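Local coordinates for protein alpha-fucosidase GH29 (Fusarium graminearum, PDB 4PSR) that hydrolyses alpha-L-fucosides as a glycoside hydrolase of family 29, probably releasing alpha-1,6-linked fucose from the core of glycoprotein glycans, at residues I381-N387 and N401-F407. Numbering follows the deposited sequence.
With NAG (2-acetamido-2-deoxy-beta-D-glucopyranose), chain E.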
# COMPACT_ATOMS: atom_id res chain seq x y z
N ILE A 381 -10.92 -6.27 14.96
CA ILE A 381 -9.69 -6.86 15.45
C ILE A 381 -9.03 -7.53 14.25
O ILE A 381 -9.71 -8.24 13.52
CB ILE A 381 -9.99 -7.90 16.55
CG1 ILE A 381 -10.62 -7.21 17.78
CG2 ILE A 381 -8.71 -8.65 16.95
CD1 ILE A 381 -11.23 -8.19 18.78
N TYR A 382 -7.76 -7.25 13.98
CA TYR A 382 -7.18 -7.70 12.69
C TYR A 382 -6.80 -9.18 12.67
O TYR A 382 -6.78 -9.80 11.62
CB TYR A 382 -5.98 -6.86 12.24
CG TYR A 382 -4.76 -7.03 13.06
CD1 TYR A 382 -3.87 -8.06 12.81
CD2 TYR A 382 -4.49 -6.15 14.09
CE1 TYR A 382 -2.73 -8.22 13.60
CE2 TYR A 382 -3.38 -6.29 14.87
CZ TYR A 382 -2.51 -7.31 14.62
OH TYR A 382 -1.40 -7.42 15.41
N GLY A 383 -6.45 -9.73 13.83
CA GLY A 383 -5.88 -11.07 13.88
C GLY A 383 -5.46 -11.48 15.27
O GLY A 383 -5.62 -10.73 16.25
N GLU A 384 -4.89 -12.68 15.32
CA GLU A 384 -4.36 -13.27 16.56
C GLU A 384 -3.13 -14.11 16.26
O GLU A 384 -3.00 -14.64 15.17
CB GLU A 384 -5.38 -14.21 17.21
CG GLU A 384 -6.74 -13.62 17.42
CD GLU A 384 -7.78 -14.62 17.95
OE1 GLU A 384 -7.45 -15.79 18.27
OE2 GLU A 384 -8.95 -14.20 18.05
N GLY A 385 -2.27 -14.25 17.26
CA GLY A 385 -1.14 -15.17 17.16
C GLY A 385 0.19 -14.50 17.42
O GLY A 385 0.26 -13.29 17.60
N PRO A 386 1.26 -15.30 17.44
CA PRO A 386 2.59 -14.84 17.84
C PRO A 386 3.37 -14.11 16.75
O PRO A 386 4.21 -13.25 17.09
CB PRO A 386 3.29 -16.14 18.22
CG PRO A 386 2.65 -17.18 17.38
CD PRO A 386 1.21 -16.76 17.29
N ASN A 387 3.10 -14.41 15.48
CA ASN A 387 3.87 -13.81 14.38
C ASN A 387 3.22 -12.50 13.92
O ASN A 387 2.11 -12.50 13.38
CB ASN A 387 4.04 -14.81 13.25
CG ASN A 387 4.83 -16.05 13.70
OD1 ASN A 387 5.99 -15.93 14.10
ND2 ASN A 387 4.22 -17.22 13.64
N ASN A 401 2.33 -19.01 10.56
CA ASN A 401 2.10 -20.44 10.56
C ASN A 401 0.71 -20.75 11.13
O ASN A 401 -0.14 -19.84 11.31
CB ASN A 401 3.23 -21.17 11.31
CG ASN A 401 3.32 -20.80 12.79
OD1 ASN A 401 2.38 -20.29 13.39
ND2 ASN A 401 4.46 -21.13 13.41
N SER A 402 0.47 -22.02 11.45
CA SER A 402 -0.84 -22.42 11.94
C SER A 402 -1.25 -21.77 13.26
O SER A 402 -2.42 -21.85 13.64
CB SER A 402 -0.91 -23.94 12.06
OG SER A 402 -0.09 -24.38 13.13
N SER A 403 -0.31 -21.11 13.95
CA SER A 403 -0.62 -20.38 15.18
C SER A 403 -1.25 -18.99 14.95
O SER A 403 -1.69 -18.34 15.89
CB SER A 403 0.67 -20.18 15.99
OG SER A 403 1.19 -21.42 16.47
N ASP A 404 -1.30 -18.57 13.69
CA ASP A 404 -1.69 -17.19 13.33
C ASP A 404 -2.97 -17.17 12.53
O ASP A 404 -3.15 -17.98 11.62
CB ASP A 404 -0.59 -16.54 12.49
CG ASP A 404 0.75 -16.54 13.18
OD1 ASP A 404 0.83 -15.91 14.26
OD2 ASP A 404 1.70 -17.11 12.59
N ILE A 405 -3.88 -16.27 12.89
CA ILE A 405 -5.05 -16.00 12.07
C ILE A 405 -5.22 -14.51 11.78
O ILE A 405 -4.82 -13.64 12.57
CB ILE A 405 -6.36 -16.56 12.69
CG1 ILE A 405 -6.56 -16.04 14.12
CG2 ILE A 405 -6.33 -18.09 12.65
CD1 ILE A 405 -7.86 -16.49 14.77
N ARG A 406 -5.80 -14.24 10.62
CA ARG A 406 -6.16 -12.88 10.19
C ARG A 406 -7.65 -12.87 9.83
O ARG A 406 -8.16 -13.81 9.21
CB ARG A 406 -5.32 -12.43 9.00
CG ARG A 406 -3.82 -12.30 9.33
CD ARG A 406 -3.56 -11.22 10.35
NE ARG A 406 -2.14 -11.02 10.65
CZ ARG A 406 -1.46 -11.69 11.56
NH1 ARG A 406 -2.02 -12.65 12.28
NH2 ARG A 406 -0.18 -11.40 11.75
N PHE A 407 -8.33 -11.81 10.21
CA PHE A 407 -9.77 -11.71 10.02
C PHE A 407 -10.12 -10.76 8.87
O PHE A 407 -9.46 -9.72 8.68
CB PHE A 407 -10.41 -11.13 11.28
CG PHE A 407 -10.23 -11.97 12.52
CD1 PHE A 407 -10.84 -13.23 12.63
CD2 PHE A 407 -9.51 -11.49 13.58
CE1 PHE A 407 -10.69 -13.97 13.79
CE2 PHE A 407 -9.36 -12.24 14.75
CZ PHE A 407 -9.96 -13.48 14.85
C1 NAG E . 4.63 -21.05 14.83
C2 NAG E . 5.30 -22.29 15.39
C3 NAG E . 5.43 -22.16 16.91
C4 NAG E . 6.17 -20.87 17.25
C5 NAG E . 5.50 -19.67 16.56
C6 NAG E . 6.28 -18.39 16.75
C7 NAG E . 5.03 -24.46 14.27
C8 NAG E . 4.11 -25.61 14.01
N2 NAG E . 4.54 -23.49 15.05
O3 NAG E . 6.16 -23.27 17.42
O4 NAG E . 6.14 -20.64 18.65
O5 NAG E . 5.42 -19.90 15.15
O6 NAG E . 7.59 -18.50 16.20
O7 NAG E . 6.17 -24.42 13.81
O HOH W 1 -0.33 -13.51 14.33
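With CG beside the backbone N in both residues (chi1 -62° and -56°), Asn387 and Asp404 bring amide and carboxylate together just beyond the end of an antiparallel ladder, where 383-384, an edge strand of the antiparallel sheet that follows the TIM barrel in the chain, pairs with 405-409. Asn387 ND2 reaches the syn lone pair of Asp404 OD2 at 2.7 Å, nearly straight, while the backbone N of Asn387 meets Asp404 OD1 at 3.0 Å. The anti lone pair of OD2 takes the N-H of Asn401, so one carboxylate ties the type I turn 401-404 to the loop that leaves the edge strand. Asn401 OD1 closes an Asx turn on Ser403 N, and its ND2 carries the N-linked NAG.

In the ladder, Glu384 and Ile405 exchange both backbone bonds, and Phe407 N binds Tyr382 O. Arg406, bent at chi2, runs past Gly383 alongside Tyr382, which sets the CD1-CE1 edge of its ring over one guanidinium face, near the rim, the planes almost perpendicular. Arg406 NH2 donates to Asn387 O at 3.0 Å, in both the guanidinium and the carbonyl plane; NE forms a salt bridge with Asp331. On the face of Glu384, Ile405 and Phe407, the carboxylate of Glu384, held by Lys432 N and Asn433, sets OE2 3.4 Å from CZ at the Phe407 ring edge. At the glycan, Asn387 ND2 also makes a weak 3.3 Å hydrogen bond to the NAG ring oxygen O5.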